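Local coordinates for single-stranded DNA-binding protein WHY3, chloroplastic (Arabidopsis thaliana, PDB 4KOQ) that binds single-stranded DNA as a homotetramer, keeping the plastid genome stable in chloroplasts and repressing transcription of the kinesin gene KP1 in the nucleus, at residues G76-L81 and L107-L112. Sequence-based numbering, arbitrary orientation.
Sequences GNLVSL and LKVEPL
Val109 splits its two methyl groups between Leu78 and Leu81, one methyl to each leucine. CG2 of Val109 lies 3.9 Å from CD2 of Leu78, while CG1 of Val109 lies 4.1 Å from CD1 of Leu81. Both distances are van der Waals separations, and no hydrogen bond joins 76-81 to 107-112, so the join is purely apolar and small, burying 116 Å² in all. The rotation of Val109 accounts for the split: with CG1 anti to the backbone N (chi1 -180°), CG2 stands beside that nitrogen, and the two branches diverge toward different partners.

Leu78 and Val109 cross at about a right angle. The CB of Leu78 does not point at the strand; with CD1 extended (chi2 180°), it is the other branch, CD2, that reaches across, where it also comes within 4.1 Å of CB of Val109. Leu81 differs in that its CB already faces the strand, and its side chain meets Val109 at a slant, touching through CD1 alone. The closest pair of CA atoms, those of Leu78 and Val109, is 8.2 Å apart, a spacing bridged by the side chains alone.

Between the two leucines the helix gives way to a turn, where Ser80 OG donates a 2.9 Å hydrogen bond to Gly76 O. On the strand's other side Lys108 NZ and Glu110 OE2 form a salt bridge, the ammonium sitting above the carboxylate plane. Phe151 of helix 141-158 and Leu70 also pack on Leu78, and Phe120 on Val109. The contact thus seats the end of helix 72-79 on strand 103-111, in the second of the two four-stranded antiparallel sheets of the Whirly domain, a helix-on-sheet packing within that fold.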
loop_
_atom_site.group_PDB
_atom_site.type_symbol
_atom_site.label_atom_id
_atom_site.label_comp_id
_atom_site.label_asym_id
_atom_site.label_seq_id
_atom_site.Cartn_x
_atom_site.Cartn_y
_atom_site.Cartn_z
ATOM N N GLY A 76 -11.176 -9.482 -2.587
ATOM C CA GLY A 76 -11.753 -8.443 -1.775
ATOM C C GLY A 76 -12.483 -8.945 -0.535
ATOM O O GLY A 76 -12.403 -8.337 0.543
ATOM N N ASN A 77 -13.174 -10.067 -0.667
ATOM C CA ASN A 77 -13.805 -10.649 0.493
ATOM C C ASN A 77 -12.800 -11.007 1.570
ATOM O O ASN A 77 -13.022 -10.739 2.741
ATOM C CB ASN A 77 -14.530 -11.903 0.094
ATOM C CG ASN A 77 -15.691 -12.191 0.990
ATOM O OD1 ASN A 77 -15.672 -11.904 2.200
ATOM N ND2 ASN A 77 -16.743 -12.681 0.400
ATOM N N LEU A 78 -11.710 -11.633 1.156
ATOM C CA LEU A 78 -10.684 -12.090 2.097
ATOM C C LEU A 78 -10.026 -10.937 2.794
ATOM O O LEU A 78 -9.714 -11.030 3.972
ATOM C CB LEU A 78 -9.632 -12.943 1.387
ATOM C CG LEU A 78 -10.175 -14.288 0.919
ATOM C CD1 LEU A 78 -9.100 -15.073 0.234
ATOM C CD2 LEU A 78 -10.665 -15.034 2.128
ATOM N N VAL A 79 -9.752 -9.843 2.086
ATOM C CA VAL A 79 -9.057 -8.740 2.734
ATOM C C VAL A 79 -9.996 -7.907 3.623
ATOM O O VAL A 79 -9.538 -7.033 4.339
ATOM C CB VAL A 79 -8.322 -7.737 1.744
ATOM C CG1 VAL A 79 -7.218 -8.432 0.984
ATOM C CG2 VAL A 79 -9.293 -7.064 0.836
ATOM N N SER A 80 -11.284 -8.180 3.597
ATOM C CA SER A 80 -12.216 -7.430 4.442
ATOM C C SER A 80 -12.897 -8.285 5.490
ATOM O O SER A 80 -13.852 -7.838 6.097
ATOM C CB SER A 80 -13.295 -6.732 3.607
ATOM O OG SER A 80 -14.010 -7.610 2.801
ATOM N N LEU A 81 -12.420 -9.506 5.719
ATOM C CA LEU A 81 -13.087 -10.353 6.698
ATOM C C LEU A 81 -12.972 -9.804 8.115
ATOM O O LEU A 81 -11.893 -9.492 8.558
ATOM C CB LEU A 81 -12.466 -11.740 6.685
ATOM C CG LEU A 81 -12.817 -12.639 5.527
ATOM C CD1 LEU A 81 -12.100 -13.993 5.689
ATOM C CD2 LEU A 81 -14.348 -12.887 5.453
ATOM N N LEU A 107 -14.595 -23.209 -1.781
ATOM C CA LEU A 107 -13.506 -22.769 -0.904
ATOM C C LEU A 107 -14.157 -22.080 0.269
ATOM O O LEU A 107 -14.962 -21.191 0.084
ATOM C CB LEU A 107 -12.592 -21.771 -1.600
ATOM C CG LEU A 107 -11.487 -21.224 -0.695
ATOM C CD1 LEU A 107 -10.494 -22.311 -0.335
ATOM C CD2 LEU A 107 -10.765 -20.065 -1.321
ATOM N N LYS A 108 -13.851 -22.526 1.476
ATOM C CA LYS A 108 -14.343 -21.863 2.669
ATOM C C LYS A 108 -13.183 -21.386 3.530
ATOM O O LYS A 108 -12.182 -22.090 3.692
ATOM C CB LYS A 108 -15.239 -22.787 3.509
ATOM C CG LYS A 108 -15.955 -22.062 4.598
ATOM C CD LYS A 108 -17.010 -22.881 5.316
ATOM C CE LYS A 108 -17.857 -21.973 6.185
ATOM N NZ LYS A 108 -18.488 -22.735 7.286
ATOM N N VAL A 109 -13.321 -20.175 4.060
ATOM C CA VAL A 109 -12.359 -19.596 4.961
ATOM C C VAL A 109 -13.012 -19.185 6.270
ATOM O O VAL A 109 -13.940 -18.359 6.285
ATOM C CB VAL A 109 -11.611 -18.371 4.339
ATOM C CG1 VAL A 109 -10.634 -17.837 5.341
ATOM C CG2 VAL A 109 -10.871 -18.775 3.088
ATOM N N GLU A 110 -12.513 -19.754 7.362
ATOM C CA GLU A 110 -13.135 -19.642 8.665
ATOM C C GLU A 110 -12.146 -19.176 9.704
ATOM O O GLU A 110 -10.960 -19.450 9.609
ATOM C CB GLU A 110 -13.633 -21.014 9.120
ATOM C CG GLU A 110 -14.846 -21.528 8.434
ATOM C CD GLU A 110 -15.133 -22.974 8.832
ATOM O OE1 GLU A 110 -14.167 -23.760 8.935
ATOM O OE2 GLU A 110 -16.314 -23.320 9.040
ATOM N N PRO A 111 -12.641 -18.493 10.738
ATOM C CA PRO A 111 -11.787 -18.082 11.840
ATOM C C PRO A 111 -11.440 -19.304 12.665
ATOM O O PRO A 111 -12.261 -20.217 12.725
ATOM C CB PRO A 111 -12.685 -17.111 12.636
ATOM C CG PRO A 111 -14.070 -17.501 12.290
ATOM C CD PRO A 111 -14.042 -18.048 10.907
ATOM N N LEU A 112 -10.230 -19.367 13.214
ATOM C CA LEU A 112 -9.912 -20.433 14.163
ATOM C C LEU A 112 -10.482 -20.018 15.518
ATOM O O LEU A 112 -10.402 -18.846 15.893
ATOM C CB LEU A 112 -8.407 -20.699 14.239
ATOM C CG LEU A 112 -7.816 -21.338 12.984
ATOM C CD1 LEU A 112 -6.299 -21.309 13.052
ATOM C CD2 LEU A 112 -8.308 -22.745 12.787
#